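Local structure of periplasmic binding protein (Veillonella parvula, 4N01) at residues A[226-229]-A[230-234]; A[240-243]-A[244-247]. The protein probably captures a solute in the periplasm for uptake into the cell, its natural ligand not being established. All blocks are in the same frame, centred on the assembly; numbering follows the deposited sequence. Where two conformers were deposited one is given.

Interaction 1 (A[226-229]-A[230-234])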
loop_
_atom_site.group_PDB
_atom_site.type_symbol
_atom_site.label_atom_id
_atom_site.label_comp_id
_atom_site.label_asym_id
_atom_site.label_seq_id
_atom_site.Cartn_x
_atom_site.Cartn_y
_atom_site.Cartn_z
ATOM N N GLU A 226 10.673 3.526 -8.097
ATOM C CA GLU A 226 9.738 4.531 -8.598
ATOM C C GLU A 226 8.320 4.209 -8.156
ATOM O O GLU A 226 8.049 3.116 -7.667
ATOM C CB GLU A 226 9.797 4.618 -10.136
ATOM C CG GLU A 226 11.189 4.963 -10.709
ATOM C CD GLU A 226 11.754 6.304 -10.242
ATOM O OE1 GLU A 226 11.002 7.129 -9.669
ATOM O OE2 GLU A 226 12.969 6.551 -10.458
ATOM N N GLY A 227 7.411 5.166 -8.311
ATOM C CA GLY A 227 6.016 4.892 -8.035
ATOM C C GLY A 227 5.556 5.332 -6.662
ATOM O O GLY A 227 6.114 6.249 -6.057
ATOM N N TYR A 228 4.538 4.650 -6.158
ATOM C CA TYR A 228 3.797 5.124 -4.999
ATOM C C TYR A 228 4.662 5.496 -3.791
ATOM O O TYR A 228 4.540 6.604 -3.247
ATOM C CB TYR A 228 2.738 4.091 -4.605
ATOM C CG TYR A 228 1.749 4.615 -3.608
ATOM C CD1 TYR A 228 0.648 5.349 -4.027
ATOM C CD2 TYR A 228 1.917 4.382 -2.250
ATOM C CE1 TYR A 228 -0.272 5.832 -3.118
ATOM C CE2 TYR A 228 0.998 4.856 -1.328
ATOM C CZ TYR A 228 -0.091 5.577 -1.774
ATOM O OH TYR A 228 -1.002 6.059 -0.867
ATOM N N THR A 229 5.534 4.588 -3.360
ATOM C CA THR A 229 6.310 4.820 -2.145
ATOM C C THR A 229 7.182 6.067 -2.300
ATOM O O THR A 229 7.269 6.905 -1.395
ATOM C CB THR A 229 7.206 3.612 -1.811
ATOM O OG1 THR A 229 6.384 2.467 -1.533
ATOM C CG2 THR A 229 8.080 3.914 -0.592
ATOM N N THR A 230 7.815 6.197 -3.456
ATOM C CA THR A 230 8.647 7.360 -3.730
ATOM C C THR A 230 7.818 8.635 -3.732
ATOM O O THR A 230 8.199 9.645 -3.134
ATOM C CB THR A 230 9.324 7.189 -5.092
ATOM O OG1 THR A 230 10.302 6.147 -4.983
ATOM C CG2 THR A 230 9.998 8.484 -5.530
ATOM N N ASN A 231 6.671 8.590 -4.401
ATOM C CA ASN A 231 5.845 9.783 -4.538
ATOM C C ASN A 231 5.218 10.289 -3.243
ATOM O O ASN A 231 5.114 11.495 -3.044
ATOM C CB ASN A 231 4.785 9.561 -5.610
ATOM C CG ASN A 231 5.391 9.490 -6.979
ATOM O OD1 ASN A 231 6.412 10.140 -7.241
ATOM N ND2 ASN A 231 4.799 8.693 -7.862
ATOM N N ILE A 232 4.812 9.386 -2.355
ATOM C CA ILE A 232 4.213 9.832 -1.096
ATOM C C ILE A 232 5.283 10.384 -0.142
ATOM O O ILE A 232 5.044 11.351 0.580
ATOM C CB ILE A 232 3.371 8.728 -0.419
ATOM C CG1 ILE A 232 4.234 7.505 -0.089
ATOM C CG2 ILE A 232 2.227 8.331 -1.337
ATOM C CD1 ILE A 232 4.065 6.994 1.303
ATOM N N LEU A 233 6.474 9.792 -0.160
ATOM C CA LEU A 233 7.568 10.289 0.675
ATOM C C LEU A 233 8.027 11.683 0.252
ATOM O O LEU A 233 8.428 12.494 1.092
ATOM C CB LEU A 233 8.762 9.304 0.685
ATOM C CG LEU A 233 8.477 8.000 1.441
ATOM C CD1 LEU A 233 9.660 7.039 1.293
ATOM C CD2 LEU A 233 8.189 8.292 2.915
ATOM N N LYS A 234 7.931 11.986 -1.037
ATOM C CA LYS A 234 8.263 13.332 -1.506
ATOM C C LYS A 234 7.353 14.396 -0.878
ATOM O O LYS A 234 7.748 15.555 -0.728
ATOM C CB LYS A 234 8.209 13.403 -3.038
ATOM C CG LYS A 234 9.417 12.767 -3.707
ATOM C CD LYS A 234 9.379 12.905 -5.222
ATOM C CE LYS A 234 10.726 12.496 -5.819
ATOM N NZ LYS A 234 10.677 12.309 -7.300
#
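Tyr228 lays one face of its ring over the CG2 methyl of Ile232, one helical turn further on. That methyl lies 3.8 Å from the ring centroid and only 18° off the ring normal, the geometry of a CH-pi contact, and its displacement is toward the phenol end: its nearest ring atom is CZ of Tyr228, 3.6 Å from CG2 of Ile232. With CG anti to the backbone N (chi1 -168°), the tyrosine ring leans forward along the helix, toward its C-terminal end, and meets Ile232. Leu165 of helix 165-178 touches both side chains, while Tyr228 OH is hydrogen-bonded to Thr320 OG1 at the start of helix 320-332. Replacing the ring with the lone methyl of an alanine is likely to leave CG2 of Ile232 without its aromatic partner and Thr320 OG1 without the phenol it bonds. Thr229 and Leu233 run side by side, CG2 of Thr229 lying 4.0 Å from CD1 of Leu233, and Thr229 OG1 is hydrogen-bonded to Ile314 O.

The backbone evidence for a helix start is direct. Gly227 is the N-cap residue, and its O accepts from Asn231 N at 2.9 Å; Tyr228 O takes Ile232 N at the same length. The third bond, Leu233 N to Thr229 O, is longer at 3.2 Å. At a phi of 98°, a side chain on Gly227 would collide with the carbonyl O of Glu226, which favours glycine there. Asn231 ND2 bonds to Ala163 O rather than to Gly227. The chemistry is thus divided: backbone amides satisfy the first-turn carbonyls, buried hydroxyls find partners outside the turn, and the Tyr228 ring, Ile232 and Leu233 give the turn an apolar side that meets helices 165-178 and 320-332.

Interaction 2 (A[240-243]-A[244-247])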
loop_
_atom_site.group_PDB
_atom_site.type_symbol
_atom_site.label_atom_id
_atom_site.label_comp_id
_atom_site.label_asym_id
_atom_site.label_seq_id
_atom_site.Cartn_x
_atom_site.Cartn_y
_atom_site.Cartn_z
ATOM N N ASN A 240 13.611 9.660 -2.007
ATOM C CA ASN A 240 14.145 8.306 -2.181
ATOM C C ASN A 240 15.404 8.303 -3.045
ATOM O O ASN A 240 15.353 8.705 -4.215
ATOM C CB ASN A 240 13.055 7.417 -2.813
ATOM C CG ASN A 240 13.499 5.975 -3.011
ATOM O OD1 ASN A 240 14.620 5.605 -2.666
ATOM N ND2 ASN A 240 12.593 5.139 -3.537
ATOM N N VAL A 241 16.537 7.876 -2.478
ATOM C CA VAL A 241 17.802 7.950 -3.223
ATOM C C VAL A 241 17.880 6.965 -4.377
ATOM O O VAL A 241 18.770 7.075 -5.238
ATOM C CB VAL A 241 19.052 7.753 -2.321
ATOM C CG1 VAL A 241 19.164 8.893 -1.301
ATOM C CG2 VAL A 241 18.996 6.406 -1.627
HETATM N N MSE A 242 16.968 5.997 -4.405
HETATM C CA MSE A 242 16.956 5.032 -5.506
HETATM C C MSE A 242 16.068 5.502 -6.668
HETATM O O MSE A 242 16.044 4.877 -7.725
HETATM C CB MSE A 242 16.533 3.628 -5.031
HETATM C CG MSE A 242 17.422 3.067 -3.919
HETATM SE SE MSE A 242 19.346 3.094 -4.369
HETATM C CE MSE A 242 19.389 1.429 -5.369
ATOM N N SER A 243 15.342 6.603 -6.467
ATOM C CA SER A 243 14.519 7.178 -7.534
ATOM C C SER A 243 15.358 8.090 -8.431
ATOM O O SER A 243 16.389 8.612 -8.002
ATOM C CB SER A 243 13.333 7.945 -6.941
ATOM O OG SER A 243 12.572 8.590 -7.958
ATOM N N GLY A 244 14.929 8.269 -9.679
ATOM C CA GLY A 244 15.669 9.089 -10.629
ATOM C C GLY A 244 16.914 8.397 -11.167
ATOM O O GLY A 244 17.796 9.049 -11.734
ATOM N N LEU A 245 16.999 7.078 -10.989
ATOM C CA LEU A 245 18.150 6.315 -11.504
ATOM C C LEU A 245 17.825 5.507 -12.765
ATOM O O LEU A 245 18.631 4.691 -13.213
ATOM C CB LEU A 245 18.707 5.384 -10.426
ATOM C CG LEU A 245 19.144 6.059 -9.122
ATOM C CD1 LEU A 245 19.752 5.034 -8.189
ATOM C CD2 LEU A 245 20.138 7.190 -9.393
ATOM N N GLY A 246 16.639 5.726 -13.327
ATOM C CA GLY A 246 16.261 5.074 -14.567
ATOM C C GLY A 246 15.689 3.679 -14.393
ATOM O O GLY A 246 15.554 2.936 -15.362
ATOM N N VAL A 247 15.350 3.314 -13.160
ATOM C CA VAL A 247 14.778 1.997 -12.907
ATOM C C VAL A 247 13.266 2.113 -12.757
ATOM O O VAL A 247 12.770 2.487 -11.694
ATOM C CB VAL A 247 15.367 1.359 -11.633
ATOM C CG1 VAL A 247 14.825 -0.052 -11.459
ATOM C CG2 VAL A 247 16.902 1.339 -11.694
HETATM O O HOH W 1 15.182 4.853 -10.476
#
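Leu245 folds its side chain back against the backbone of the turn before it, where CG meets the carbonyl O of Met242 at 3.6 Å and CD1 comes 3.7 Å from Val241 O. Its CG sits anti to its own carbonyl carbon (chi1 -57°), with the chain then extended, which carries CD1 toward selenomethionine Met242; SE of Met242 and CD1 of Leu245 are 4.3 Å apart, a loose apolar touch. The selenomethionine is bent at each of its three torsions, folding the side chain rather than extending it.

Asn240 opens a type I beta turn, closed by Ser243 N donating to Asn240 O at 3.1 Å. The same asparagine forms an Asx turn: Met242 N gives a nearly straight bond (163°) to Asn240 OD1, although the donor stands well above the plane of the side-chain carbonyl. Water bridges the bend that follows, donating to Met242 O at 2.9 Å and accepting from Leu245 N and Val247 N, so three backbone polar groups share one solvent molecule. Gly244 has a positive phi of 75°, and a CB there would clash with Ser243 O. Ser243 OG and Gly244 N are close, but the angle is poor for a bond between them; the serine hydroxyl has its polar partner in Glu226.

The loop leaves edge strand 238-240 of the four-stranded parallel sheet. Val241 and Met242 pack on Phe212 of adjacent strand 209-214, Met242 and Leu245 both touch Thr258 of helix 256-262, and Val241 O receives Gln262 NE2 from that same helix.

How the interactions relate
Following the chain, interaction 1 comes first, at the start of helix 228-234, after strand 221-224; interaction 2 follows on leaving strand 238-240. Each is a local turn closed within one continuous run, and they lie in series, neither nested nor crossed, with centres about 11 Å apart. Glu226 joins them: its OE2 lies 2.7 Å from Gly244 N, a probable hydrogen bond, and its OE1 lies as close to Ser243 OG in one of that serine's two conformers. Asn240 ND2 also reaches Thr230 OG1, while Thr230 CG2 packs on Ser243 in that same conformer. Together these links tie the first turn of the helix to the loop beyond the sheet's edge strand.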